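3,6-diketocamphane 1,6-monooxygenase (Pseudomonas putida, PDB 4UWM) catalyses the FMNH2- and oxygen-dependent Baeyer-Villiger oxidation of a diketocamphane to a lactone during the breakdown of (-)-camphor. Local coordinates at residues Lys87-Ile92 / Glu151-Arg156; Glu145-Met150 / Arg216-Val221; Trp25-Ala30 / Ile61-Leu66; Leu344-His349 / Glu363-Glu368. All coordinates share one frame; numbering follows the deposited sequence.

From the N terminus, contact 3 comes first, closing the chain from helix 19-35 across strand 40-43 to helix 57-65 on the outside of the TIM barrel. Contact 1 follows in series and joins helix 85-98 to the end of helix 139-155. Contact 2 opens on that same helix before contact 1 has closed, so the two cross along the chain, and Met150 packs its SD against Leu88 and Ala89; the far side of contact 2 is the turn from helix 208-216 into strand 219-223. Contact 4 closes last, a short return from strand 343-347 to helix 356-369. It meets contact 3, where Trp25 NE1 lies 3.3 Å from His349 O, whereas contact 1 is about 33 Å away between centres.

Contact 1. Residues Lys87-Ile92 / Glu151-Arg156; sequences KLATMI and EKIWKR
Two outer helices of the TIM barrel, 85-98 and 139-155, pack here, and Trp154 of the second binds the backbone of the first. The segment axes approach to 9.2 Å with a crossing angle of -51°. Trp154 NE1 donates to Ala89 O over 3.0 Å. The oxygen lies at the indole edge, near the ring plane, and the N-H...O angle is 153°; seen from the acceptor, the donor is tilted from the carbonyl plane. With CG anti to its own carbonyl carbon (chi1 -64°), Trp154 swings the ring across toward helix 85-98. Beside the bond, Ala89 CB touches Ile153 CG2 at 3.8 Å in one of the two isoleucine conformers, so Ala89 is touched by the consecutive residues Ile153 and Trp154. On the benzo side of the indole, Ile92 CG2 reaches Trp154 CZ2 at 3.9 Å, the branched chain crossing the ring obliquely. Leu105 of strand 105-108 touches both Ile92 and Trp154, which places the contact against the barrel wall. Pro55 and Asn56 of the second subunit pack on Thr90 and Met91, respectively. The indole N-H thus gains a polar partner in a buried, otherwise apolar interface, and this bond together with the Ile92 contact should restrict rotation of the ring.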
loop_
_atom_site.group_PDB
_atom_site.type_symbol
_atom_site.label_atom_id
_atom_site.label_comp_id
_atom_site.label_asym_id
_atom_site.label_seq_id
_atom_site.Cartn_x
_atom_site.Cartn_y
_atom_site.Cartn_z
ATOM N N LYS A 87 11.881 3.851 2.051
ATOM C CA LYS A 87 10.430 3.867 1.752
ATOM C C LYS A 87 9.759 2.578 2.261
ATOM O O LYS A 87 8.697 2.624 2.882
ATOM C CB LYS A 87 10.224 4.034 0.246
ATOM C CG LYS A 87 8.783 4.284 -0.211
ATOM C CD LYS A 87 8.355 5.698 0.217
ATOM C CE LYS A 87 6.973 6.059 -0.271
ATOM N NZ LYS A 87 5.996 5.182 0.434
ATOM N N LEU A 88 10.366 1.438 1.949
ATOM C CA LEU A 88 9.847 0.134 2.379
ATOM C C LEU A 88 9.864 -0.011 3.909
ATOM O O LEU A 88 8.864 -0.391 4.541
ATOM C CB LEU A 88 10.614 -1.003 1.658
ATOM C CG LEU A 88 10.222 -2.450 2.007
ATOM C CD1 LEU A 88 8.702 -2.667 1.864
ATOM C CD2 LEU A 88 11.008 -3.431 1.144
ATOM N N ALA A 89 10.980 0.357 4.535
ATOM C CA ALA A 89 11.056 0.265 6.002
ATOM C C ALA A 89 9.967 1.075 6.689
ATOM O O ALA A 89 9.372 0.616 7.662
ATOM C CB ALA A 89 12.455 0.719 6.515
ATOM N N THR A 90 9.720 2.292 6.200
ATOM C CA THR A 90 8.709 3.185 6.780
ATOM C C THR A 90 7.294 2.568 6.665
ATOM O O THR A 90 6.527 2.595 7.626
ATOM C CB THR A 90 8.729 4.571 6.073
ATOM O OG1 THR A 90 10.048 5.132 6.153
ATOM C CG2 THR A 90 7.717 5.556 6.701
ATOM N N MET A 91 6.982 2.026 5.492
ATOM C CA MET A 91 5.665 1.398 5.243
ATOM C C MET A 91 5.475 0.192 6.161
ATOM O O MET A 91 4.421 0.035 6.778
ATOM C CB MET A 91 5.510 0.986 3.771
ATOM C CG MET A 91 4.142 0.330 3.441
ATOM S SD MET A 91 4.175 -1.449 3.629
ATOM C CE MET A 91 5.118 -1.962 2.204
ATOM N N ILE A 92 6.495 -0.651 6.256
ATOM C CA ILE A 92 6.440 -1.842 7.127
ATOM C C ILE A 92 6.175 -1.453 8.589
ATOM O O ILE A 92 5.319 -2.033 9.253
ATOM C CB ILE A 92 7.747 -2.652 7.010
ATOM C CG1 ILE A 92 7.841 -3.314 5.634
ATOM C CG2 ILE A 92 7.852 -3.697 8.131
ATOM C CD1 ILE A 92 9.211 -3.850 5.266
ATOM N N GLU A 151 16.821 -2.227 8.872
ATOM C CA GLU A 151 17.012 -2.440 10.314
ATOM C C GLU A 151 17.504 -1.165 11.007
ATOM O O GLU A 151 17.135 -0.894 12.142
ATOM C CB GLU A 151 18.020 -3.561 10.567
ATOM C CG GLU A 151 17.534 -4.919 10.095
ATOM C CD GLU A 151 18.603 -5.994 10.162
ATOM O OE1 GLU A 151 19.806 -5.690 10.008
ATOM O OE2 GLU A 151 18.222 -7.163 10.318
ATOM N N LYS A 152 18.339 -0.393 10.321
ATOM C CA LYS A 152 18.833 0.871 10.910
ATOM C C LYS A 152 17.746 1.963 10.917
ATOM O O LYS A 152 17.632 2.746 11.875
ATOM C CB LYS A 152 20.133 1.310 10.233
ATOM C CG LYS A 152 21.271 0.311 10.418
ATOM C CD LYS A 152 22.457 0.642 9.518
ATOM C CE LYS A 152 23.315 1.757 10.122
ATOM N NZ LYS A 152 23.971 1.321 11.389
ATOM N N ILE A 153 16.903 1.991 9.886
ATOM C CA ILE A 153 15.786 2.926 9.894
ATOM C C ILE A 153 14.840 2.611 11.048
ATOM O O ILE A 153 14.399 3.524 11.738
ATOM C CB ILE A 153 15.061 2.988 8.539
ATOM C CG1 ILE A 153 15.902 3.810 7.565
ATOM C CG2 ILE A 153 13.672 3.625 8.676
ATOM C CD1 ILE A 153 15.861 3.294 6.155
ATOM N N TRP A 154 14.556 1.323 11.281
ATOM C CA TRP A 154 13.657 0.937 12.385
ATOM C C TRP A 154 14.202 1.330 13.759
ATOM O O TRP A 154 13.419 1.595 14.683
ATOM C CB TRP A 154 13.341 -0.570 12.386
ATOM C CG TRP A 154 12.571 -1.029 11.170
ATOM C CD1 TRP A 154 11.589 -0.335 10.496
ATOM C CD2 TRP A 154 12.712 -2.282 10.490
ATOM N NE1 TRP A 154 11.114 -1.087 9.442
ATOM C CE2 TRP A 154 11.789 -2.276 9.400
ATOM C CE3 TRP A 154 13.532 -3.402 10.678
ATOM C CZ2 TRP A 154 11.681 -3.343 8.498
ATOM C CZ3 TRP A 154 13.421 -4.480 9.788
ATOM C CH2 TRP A 154 12.498 -4.438 8.704
ATOM N N LYS A 155 15.534 1.325 13.891
ATOM C CA LYS A 155 16.208 1.738 15.141
ATOM C C LYS A 155 16.132 3.243 15.423
ATOM O O LYS A 155 16.227 3.670 16.569
ATOM C CB LYS A 155 17.660 1.250 15.155
ATOM C CG LYS A 155 17.748 -0.214 15.538
ATOM C CD LYS A 155 19.166 -0.736 15.505
ATOM C CE LYS A 155 19.150 -2.186 15.946
ATOM N NZ LYS A 155 20.142 -2.977 15.179
ATOM N N ARG A 156 15.943 4.037 14.380
ATOM C CA ARG A 156 15.770 5.484 14.520
ATOM C C ARG A 156 16.997 6.176 15.166
ATOM O O ARG A 156 16.840 7.112 15.947
ATOM C CB ARG A 156 14.473 5.824 15.273
ATOM C CG ARG A 156 13.226 5.413 14.488
ATOM C CD ARG A 156 11.943 5.752 15.216
ATOM N NE ARG A 156 11.546 7.161 15.098
ATOM C CZ ARG A 156 11.512 8.007 16.131
ATOM N NH1 ARG A 156 11.864 7.593 17.335
ATOM N NH2 ARG A 156 11.135 9.255 15.969
#

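Contact 2. Residues Glu145-Met150 / Arg216-Val221; sequences ESLFIM and RNFKPV
Leu147, Phe218 and Arg216 make this contact, and Leu147 gives it the most surface. One methyl does the touching: Leu147 CD2 meets Phe218 CZ at 3.8 Å and, less certainly, Arg216 NH1 at 4.0 Å, a long approach made by one of two arginine conformers. The leucine has its CG anti to the backbone N (chi1 177°), which carries the branch out from helix 139-155 toward the phenyl ring. Leu147 and Phe218 approach from opposite directions, and the methyl arrives at the rim of the ring, close to its plane; Phe218 CE2 is 4.1 Å from Leu147 CD2. One face of the same ring is covered by Arg216 CB, which sits 3.5 Å above its centre. Beyond that carbon the arginine chain bends at chi2 (-80°) and runs past Leu147 in the opposite sense, so that in this conformer its guanidinium flanks the methyl obliquely. No hydrogen bond joins the segments. Ile198 of strand 198-202 touches both Leu147 and Phe218 and extends the apolar cluster. Asn217, between the two partners, has positive phi and ends helix 208-216 in a Schellman motif. Such a helix-to-strand turn, leading into parallel strand 219-223, belongs to the repeated beta-alpha-beta topology of the TIM barrel, against which helix 139-155 packs through Leu147.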
loop_
_atom_site.group_PDB
_atom_site.type_symbol
_atom_site.label_atom_id
_atom_site.label_comp_id
_atom_site.label_asym_id
_atom_site.label_seq_id
_atom_site.Cartn_x
_atom_site.Cartn_y
_atom_site.Cartn_z
ATOM N N GLU A 145 21.892 -5.544 1.408
ATOM C CA GLU A 145 22.051 -4.103 1.613
ATOM C C GLU A 145 20.724 -3.489 2.042
ATOM O O GLU A 145 20.689 -2.644 2.931
ATOM C CB GLU A 145 22.602 -3.403 0.359
ATOM C CG GLU A 145 22.926 -1.913 0.550
ATOM C CD GLU A 145 23.483 -1.266 -0.705
ATOM O OE1 GLU A 145 24.312 -1.880 -1.385
ATOM O OE2 GLU A 145 23.099 -0.138 -1.033
ATOM N N SER A 146 19.627 -3.923 1.415
ATOM C CA SER A 146 18.317 -3.384 1.805
ATOM C C SER A 146 18.030 -3.689 3.269
ATOM O O SER A 146 17.662 -2.811 4.040
ATOM C CB SER A 146 17.185 -3.925 0.911
ATOM O OG SER A 146 15.939 -3.670 1.558
ATOM N N LEU A 147 18.207 -4.941 3.665
ATOM C CA LEU A 147 17.915 -5.330 5.041
ATOM C C LEU A 147 18.819 -4.566 6.023
ATOM O O LEU A 147 18.366 -4.120 7.073
ATOM C CB LEU A 147 18.113 -6.842 5.207
ATOM C CG LEU A 147 17.926 -7.443 6.600
ATOM C CD1 LEU A 147 16.527 -7.172 7.148
ATOM C CD2 LEU A 147 18.197 -8.931 6.509
ATOM N N PHE A 148 20.089 -4.419 5.659
ATOM C CA PHE A 148 21.045 -3.626 6.466
ATOM C C PHE A 148 20.470 -2.238 6.726
ATOM O O PHE A 148 20.399 -1.811 7.877
ATOM C CB PHE A 148 22.399 -3.540 5.759
ATOM C CG PHE A 148 23.382 -2.594 6.418
ATOM C CD1 PHE A 148 24.102 -2.983 7.542
ATOM C CD2 PHE A 148 23.585 -1.320 5.903
ATOM C CE1 PHE A 148 25.013 -2.125 8.140
ATOM C CE2 PHE A 148 24.492 -0.447 6.501
ATOM C CZ PHE A 148 25.211 -0.857 7.618
ATOM N N ILE A 149 20.029 -1.560 5.658
ATOM C CA ILE A 149 19.395 -0.230 5.757
ATOM C C ILE A 149 18.101 -0.220 6.568
ATOM O O ILE A 149 17.942 0.605 7.476
ATOM C CB ILE A 149 19.167 0.394 4.346
ATOM C CG1 ILE A 149 20.520 0.645 3.670
ATOM C CG2 ILE A 149 18.320 1.666 4.420
ATOM C CD1 ILE A 149 20.475 0.887 2.162
ATOM N N MET A 150 17.163 -1.130 6.251
ATOM C CA MET A 150 15.873 -1.115 6.922
ATOM C C MET A 150 15.984 -1.294 8.432
ATOM O O MET A 150 15.294 -0.615 9.193
ATOM C CB MET A 150 14.918 -2.181 6.318
ATOM C CG MET A 150 14.605 -1.940 4.834
ATOM S SD MET A 150 13.011 -2.729 4.382
ATOM C CE MET A 150 13.429 -4.451 4.534
ATOM N N ARG A 216 20.581 -15.970 10.918
ATOM C CA ARG A 216 20.005 -14.714 11.417
ATOM C C ARG A 216 18.833 -14.922 12.384
ATOM O O ARG A 216 18.256 -13.965 12.884
ATOM C CB ARG A 216 19.575 -13.807 10.253
ATOM C CG ARG A 216 20.671 -13.437 9.262
ATOM C CD ARG A 216 21.554 -12.305 9.762
ATOM N NE ARG A 216 22.541 -11.899 8.758
ATOM C CZ ARG A 216 22.539 -10.726 8.134
ATOM N NH1 ARG A 216 21.610 -9.823 8.414
ATOM N NH2 ARG A 216 23.476 -10.448 7.235
ATOM N N ASN A 217 18.487 -16.172 12.652
ATOM C CA ASN A 217 17.376 -16.484 13.532
ATOM C C ASN A 217 16.019 -16.036 12.936
ATOM O O ASN A 217 15.084 -15.693 13.668
ATOM C CB ASN A 217 17.594 -15.871 14.926
ATOM C CG ASN A 217 16.801 -16.581 15.998
ATOM O OD1 ASN A 217 16.518 -17.770 15.889
ATOM N ND2 ASN A 217 16.442 -15.855 17.044
ATOM N N PHE A 218 15.937 -16.038 11.606
ATOM C CA PHE A 218 14.672 -15.754 10.900
ATOM C C PHE A 218 13.714 -16.950 10.956
ATOM O O PHE A 218 14.121 -18.072 11.272
ATOM C CB PHE A 218 14.952 -15.377 9.437
ATOM C CG PHE A 218 15.694 -14.078 9.265
ATOM C CD1 PHE A 218 15.694 -13.113 10.271
ATOM C CD2 PHE A 218 16.361 -13.803 8.071
ATOM C CE1 PHE A 218 16.370 -11.919 10.107
ATOM C CE2 PHE A 218 17.042 -12.604 7.901
ATOM C CZ PHE A 218 17.035 -11.658 8.913
ATOM N N LYS A 219 12.444 -16.706 10.636
ATOM C CA LYS A 219 11.440 -17.756 10.534
ATOM C C LYS A 219 11.587 -18.484 9.194
ATOM O O LYS A 219 11.569 -17.844 8.143
ATOM C CB LYS A 219 10.054 -17.122 10.700
ATOM C CG LYS A 219 8.862 -18.031 10.430
ATOM C CD LYS A 219 7.555 -17.257 10.606
ATOM C CE LYS A 219 6.335 -18.127 10.364
ATOM N NZ LYS A 219 6.165 -19.137 11.453
ATOM N N PRO A 220 11.764 -19.831 9.216
ATOM C CA PRO A 220 11.869 -20.541 7.947
ATOM C C PRO A 220 10.478 -20.926 7.377
ATOM O O PRO A 220 9.585 -21.333 8.117
ATOM C CB PRO A 220 12.684 -21.790 8.331
ATOM C CG PRO A 220 12.228 -22.084 9.734
ATOM C CD PRO A 220 11.984 -20.731 10.373
ATOM N N VAL A 221 10.305 -20.781 6.067
ATOM C CA VAL A 221 9.052 -21.152 5.394
ATOM C C VAL A 221 9.450 -22.081 4.256
ATOM O O VAL A 221 10.274 -21.733 3.430
ATOM C CB VAL A 221 8.276 -19.906 4.836
ATOM C CG1 VAL A 221 6.925 -20.323 4.255
ATOM C CG2 VAL A 221 8.062 -18.867 5.918
#

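Contact 3. Residues Trp25-Ala30 / Ile61-Leu66; sequences WGIKSA and IAAAAL
Ala30 CB and Ala64 CB meet at 3.6 Å where two outer helices of the TIM barrel, 19-35 and 57-65, pack together. Next to this methyl pair, Ile27 CD1 packs on Ala63 CB at 3.8 Å, and Ile27 CG1 follows at 4.1 Å from Ala63 CB. Ile27 places CG1 anti to its carbonyl carbon (chi1 -64°) and extends onward at chi2 (167°), which brings the terminal methyl across to Ala63 although the CB itself does not face that helix. All four residues are buried and the contact is wholly apolar, with no hydrogen bond between the segments. Methyl groups at three of the four positions allow a close approach: the CA atoms of Ile27 and Ala64 are just 5.5 Å apart.

Around this first shell, Phe73 of strand 72-79 lies against both Ala30 and Ala64, and Met41 of strand 40-43 also touches Ala30. The helix pair is therefore seated on neighbouring parallel strands, as expected for consecutive beta-alpha units. Ala62 of the second subunit also packs on Ala63, so helix 57-65 belongs to the homodimer interface as well.

Farther back in helix 19-35, the turn before Ala30 is braced by its own polar groups. Trp25 O accepts from Ser29 N at 2.8 Å and from Ser29 OG at 2.9 Å, the two donors arriving from opposite faces of the carbonyl plane. The serine also meets the indole of the same residue, its OG standing 3.4 Å above the centre of the Trp25 ring.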
loop_
_atom_site.group_PDB
_atom_site.type_symbol
_atom_site.label_atom_id
_atom_site.label_comp_id
_atom_site.label_asym_id
_atom_site.label_seq_id
_atom_site.Cartn_x
_atom_site.Cartn_y
_atom_site.Cartn_z
ATOM N N TRP A 25 -11.771 -10.997 -3.167
ATOM C CA TRP A 25 -11.513 -12.356 -2.702
ATOM C C TRP A 25 -10.467 -12.407 -1.564
ATOM O O TRP A 25 -10.636 -13.134 -0.564
ATOM C CB TRP A 25 -11.088 -13.239 -3.891
ATOM C CG TRP A 25 -10.740 -14.708 -3.543
ATOM C CD1 TRP A 25 -9.656 -15.426 -3.982
ATOM C CD2 TRP A 25 -11.522 -15.617 -2.761
ATOM N NE1 TRP A 25 -9.700 -16.712 -3.477
ATOM C CE2 TRP A 25 -10.834 -16.847 -2.726
ATOM C CE3 TRP A 25 -12.731 -15.500 -2.056
ATOM C CZ2 TRP A 25 -11.331 -17.977 -2.033
ATOM C CZ3 TRP A 25 -13.216 -16.619 -1.353
ATOM C CH2 TRP A 25 -12.510 -17.840 -1.352
ATOM N N GLY A 26 -9.397 -11.628 -1.713
ATOM C CA GLY A 26 -8.401 -11.524 -0.638
ATOM C C GLY A 26 -8.974 -11.046 0.687
ATOM O O GLY A 26 -8.685 -11.647 1.727
ATOM N N ILE A 27 -9.778 -9.988 0.656
ATOM C CA ILE A 27 -10.382 -9.434 1.882
ATOM C C ILE A 27 -11.376 -10.446 2.494
ATOM O O ILE A 27 -11.323 -10.713 3.698
ATOM C CB ILE A 27 -11.073 -8.063 1.653
ATOM C CG1 ILE A 27 -10.050 -6.974 1.237
ATOM C CG2 ILE A 27 -11.830 -7.604 2.921
ATOM C CD1 ILE A 27 -10.696 -5.700 0.688
ATOM N N LYS A 28 -12.261 -11.005 1.654
ATOM C CA LYS A 28 -13.200 -12.028 2.121
ATOM C C LYS A 28 -12.465 -13.220 2.721
ATOM O O LYS A 28 -12.900 -13.773 3.746
ATOM C CB LYS A 28 -14.187 -12.420 1.007
ATOM C CG LYS A 28 -15.178 -11.302 0.702
ATOM C CD LYS A 28 -16.053 -11.552 -0.522
ATOM C CE LYS A 28 -17.037 -10.397 -0.707
ATOM N NZ LYS A 28 -17.767 -10.455 -2.004
ATOM N N SER A 29 -11.339 -13.583 2.119
ATOM C CA SER A 29 -10.502 -14.676 2.593
ATOM C C SER A 29 -9.903 -14.349 3.961
ATOM O O SER A 29 -9.919 -15.196 4.852
ATOM C CB SER A 29 -9.386 -14.995 1.595
ATOM O OG SER A 29 -9.862 -15.763 0.496
ATOM N N ALA A 30 -9.399 -13.115 4.133
ATOM C CA ALA A 30 -8.799 -12.711 5.406
ATOM C C ALA A 30 -9.835 -12.736 6.549
ATOM O O ALA A 30 -9.550 -13.249 7.638
ATOM C CB ALA A 30 -8.189 -11.314 5.280
ATOM N N ILE A 61 -3.317 -6.324 2.869
ATOM C CA ILE A 61 -3.142 -6.390 4.331
ATOM C C ILE A 61 -3.782 -5.170 4.997
ATOM O O ILE A 61 -4.552 -5.299 5.961
ATOM C CB ILE A 61 -1.653 -6.479 4.723
ATOM C CG1 ILE A 61 -1.035 -7.798 4.248
ATOM C CG2 ILE A 61 -1.505 -6.309 6.238
ATOM C CD1 ILE A 61 0.490 -7.924 4.388
ATOM N N ALA A 62 -3.472 -3.983 4.476
ATOM C CA ALA A 62 -4.063 -2.750 4.986
ATOM C C ALA A 62 -5.596 -2.729 4.894
ATOM O O ALA A 62 -6.292 -2.275 5.825
ATOM C CB ALA A 62 -3.466 -1.534 4.280
ATOM N N ALA A 63 -6.124 -3.216 3.772
ATOM C CA ALA A 63 -7.581 -3.286 3.582
ATOM C C ALA A 63 -8.305 -4.275 4.515
ATOM O O ALA A 63 -9.472 -4.083 4.825
ATOM C CB ALA A 63 -7.927 -3.595 2.129
ATOM N N ALA A 64 -7.614 -5.327 4.926
ATOM C CA ALA A 64 -8.161 -6.338 5.819
ATOM C C ALA A 64 -7.874 -6.063 7.295
ATOM O O ALA A 64 -8.426 -6.754 8.164
ATOM C CB ALA A 64 -7.620 -7.721 5.431
ATOM N N ALA A 65 -7.015 -5.067 7.576
ATOM C CA ALA A 65 -6.505 -4.825 8.933
ATOM C C ALA A 65 -7.600 -4.555 9.973
ATOM O O ALA A 65 -7.639 -5.211 11.023
ATOM C CB ALA A 65 -5.479 -3.686 8.932
ATOM N N LEU A 66 -8.479 -3.598 9.690
ATOM C CA LEU A 66 -9.490 -3.228 10.672
ATOM C C LEU A 66 -10.726 -4.120 10.544
ATOM O O LEU A 66 -11.675 -3.923 11.266
ATOM C CB LEU A 66 -9.857 -1.733 10.595
ATOM C CG LEU A 66 -8.708 -0.689 10.710
ATOM C CD1 LEU A 66 -9.216 0.725 10.921
ATOM C CD2 LEU A 66 -7.717 -1.023 11.810
#

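Contact 4. Residues Leu344-His349 / Glu363-Glu368; sequences LQVEAH and ELISKE
Helix 356-369 packs on the outer face of strand 343-347, and the two backbones stay well apart: the nearest CA atoms, those of Val346 and Ile365, are 9.2 Å from each other. The helix has a wider pi-type turn at 365-368, starting at the very residue that faces the strand. Side chains span the gap, and Ile365 supplies the helix side of it. Its CG2, anti to the backbone N, is the methyl that reaches the strand. Leu344 CD2 comes to Ile365 CG2 at 4.1 Å, the two side chains crossing at about a right angle; Leu344 has CG anti to its backbone N (chi1 174°), which projects the branch toward the helix. Val346 CG2 adds a looser approach to the same methyl, 4.5 Å from Ile365 CG2. Leu344 and Val346, two residues apart, thus present their side chains on the same face of the strand, and Ile365 lies against both. Val259 and Thr5, from the two strands flanking 343-347, also touch Ile365, so the isoleucine is seated across three parallel strands of the barrel.

Glu347 belongs to the opposite face of the strand. Its OE1 is hydrogen-bonded to ND1 of His10, a residue that binds FMN, and its OE2 to Ser256 OG. On the outer side of the helix, Lys367 NZ forms a salt bridge of 2.7 Å with Glu363 OE2 in the modelled conformers of both residues, meeting the carboxylate on its anti side. The strand therefore separates two chemistries: methyl contacts without hydrogen bonds hold the helix on its outer face, while its inner face carries a buried carboxylate whose bond to His10 probably positions that side chain.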
loop_
_atom_site.group_PDB
_atom_site.type_symbol
_atom_site.label_atom_id
_atom_site.label_comp_id
_atom_site.label_asym_id
_atom_site.label_seq_id
_atom_site.Cartn_x
_atom_site.Cartn_y
_atom_site.Cartn_z
ATOM N N LEU A 344 0.821 -25.222 9.531
ATOM C CA LEU A 344 0.428 -25.819 8.272
ATOM C C LEU A 344 -0.126 -24.680 7.417
ATOM O O LEU A 344 -1.214 -24.146 7.699
ATOM C CB LEU A 344 -0.644 -26.892 8.483
ATOM C CG LEU A 344 -1.223 -27.478 7.196
ATOM C CD1 LEU A 344 -0.240 -28.441 6.564
ATOM C CD2 LEU A 344 -2.567 -28.148 7.451
ATOM N N GLN A 345 0.627 -24.314 6.384
ATOM C CA GLN A 345 0.281 -23.125 5.616
ATOM C C GLN A 345 -0.532 -23.566 4.421
ATOM O O GLN A 345 0.012 -24.066 3.448
ATOM C CB GLN A 345 1.541 -22.332 5.205
ATOM C CG GLN A 345 1.331 -20.817 5.116
ATOM C CD GLN A 345 1.276 -20.126 6.481
ATOM O OE1 GLN A 345 2.067 -20.430 7.380
ATOM N NE2 GLN A 345 0.361 -19.166 6.629
ATOM N N VAL A 346 -1.841 -23.370 4.502
ATOM C CA VAL A 346 -2.751 -23.853 3.463
ATOM C C VAL A 346 -2.810 -22.943 2.235
ATOM O O VAL A 346 -3.109 -21.755 2.355
ATOM C CB VAL A 346 -4.169 -24.063 4.036
ATOM C CG1 VAL A 346 -5.110 -24.592 2.961
ATOM C CG2 VAL A 346 -4.097 -25.011 5.231
ATOM N N GLU A 347 -2.541 -23.510 1.063
ATOM C CA GLU A 347 -2.564 -22.759 -0.197
ATOM C C GLU A 347 -3.986 -22.379 -0.581
ATOM O O GLU A 347 -4.852 -23.251 -0.720
ATOM C CB GLU A 347 -1.940 -23.572 -1.327
ATOM C CG GLU A 347 -0.432 -23.778 -1.256
ATOM C CD GLU A 347 0.393 -22.567 -1.703
ATOM O OE1 GLU A 347 -0.186 -21.550 -2.185
ATOM O OE2 GLU A 347 1.631 -22.640 -1.557
ATOM N N ALA A 348 -4.232 -21.080 -0.756
ATOM C CA ALA A 348 -5.561 -20.607 -1.128
ATOM C C ALA A 348 -5.752 -20.713 -2.633
ATOM O O ALA A 348 -4.854 -20.364 -3.415
ATOM C CB ALA A 348 -5.795 -19.176 -0.645
ATOM N N HIS A 349 -6.910 -21.225 -3.049
ATOM C CA HIS A 349 -7.211 -21.305 -4.475
ATOM C C HIS A 349 -8.424 -20.466 -4.879
ATOM O O HIS A 349 -9.106 -19.922 -4.031
ATOM C CB HIS A 349 -7.332 -22.767 -4.911
ATOM C CG HIS A 349 -6.009 -23.380 -5.204
ATOM N ND1 HIS A 349 -5.403 -23.276 -6.435
ATOM C CD2 HIS A 349 -5.125 -24.009 -4.398
ATOM C CE1 HIS A 349 -4.226 -23.873 -6.394
ATOM N NE2 HIS A 349 -4.039 -24.338 -5.173
ATOM N N GLU A 363 -12.572 -24.328 7.898
ATOM C CA GLU A 363 -13.097 -24.535 9.243
ATOM C C GLU A 363 -12.735 -25.915 9.804
ATOM O O GLU A 363 -12.370 -26.017 10.975
ATOM C CB GLU A 363 -14.599 -24.314 9.299
ATOM C CG GLU A 363 -15.126 -24.225 10.712
ATOM C CD GLU A 363 -16.529 -23.692 10.765
ATOM O OE1 GLU A 363 -17.341 -24.077 9.899
ATOM O OE2 GLU A 363 -16.814 -22.881 11.667
ATOM N N LEU A 364 -12.807 -26.954 8.973
ATOM C CA LEU A 364 -12.497 -28.311 9.419
ATOM C C LEU A 364 -11.024 -28.476 9.793
ATOM O O LEU A 364 -10.703 -29.051 10.840
ATOM C CB LEU A 364 -12.899 -29.342 8.364
ATOM C CG LEU A 364 -14.402 -29.570 8.187
ATOM C CD1 LEU A 364 -14.651 -30.544 7.046
ATOM C CD2 LEU A 364 -15.053 -30.054 9.479
ATOM N N ILE A 365 -10.144 -27.947 8.942
ATOM C CA ILE A 365 -8.702 -27.986 9.170
ATOM C C ILE A 365 -8.351 -27.267 10.473
ATOM O O ILE A 365 -7.667 -27.825 11.338
ATOM C CB ILE A 365 -7.930 -27.380 7.978
ATOM C CG1 ILE A 365 -8.101 -28.252 6.731
ATOM C CG2 ILE A 365 -6.451 -27.198 8.311
ATOM C CD1 ILE A 365 -7.969 -27.496 5.421
ATOM N N SER A 366 -8.863 -26.051 10.629
ATOM C CA SER A 366 -8.499 -25.179 11.746
ATOM C C SER A 366 -9.070 -25.638 13.095
ATOM O O SER A 366 -8.368 -25.575 14.115
ATOM C CB SER A 366 -8.941 -23.737 11.445
ATOM O OG SER A 366 -8.704 -22.875 12.542
ATOM N N LYS A 367 -10.333 -26.087 13.084
ATOM C CA LYS A 367 -11.041 -26.486 14.306
ATOM C C LYS A 367 -10.962 -27.983 14.642
ATOM O O LYS A 367 -10.898 -28.351 15.815
ATOM C CB LYS A 367 -12.511 -26.058 14.238
ATOM C CG LYS A 367 -12.744 -24.570 14.430
ATOM C CD LYS A 367 -14.209 -24.216 14.236
ATOM C CE LYS A 367 -14.473 -22.759 14.583
ATOM N NZ LYS A 367 -15.837 -22.327 14.173
ATOM N N GLU A 368 -10.977 -28.842 13.619
ATOM C CA GLU A 368 -11.060 -30.297 13.824
ATOM C C GLU A 368 -9.761 -31.055 13.561
ATOM O O GLU A 368 -9.510 -32.088 14.177
ATOM C CB GLU A 368 -12.188 -30.906 12.981
ATOM C CG GLU A 368 -13.592 -30.539 13.443
ATOM C CD GLU A 368 -14.668 -31.430 12.844
ATOM O OE1 GLU A 368 -14.371 -32.598 12.500
ATOM O OE2 GLU A 368 -15.820 -30.963 12.722
#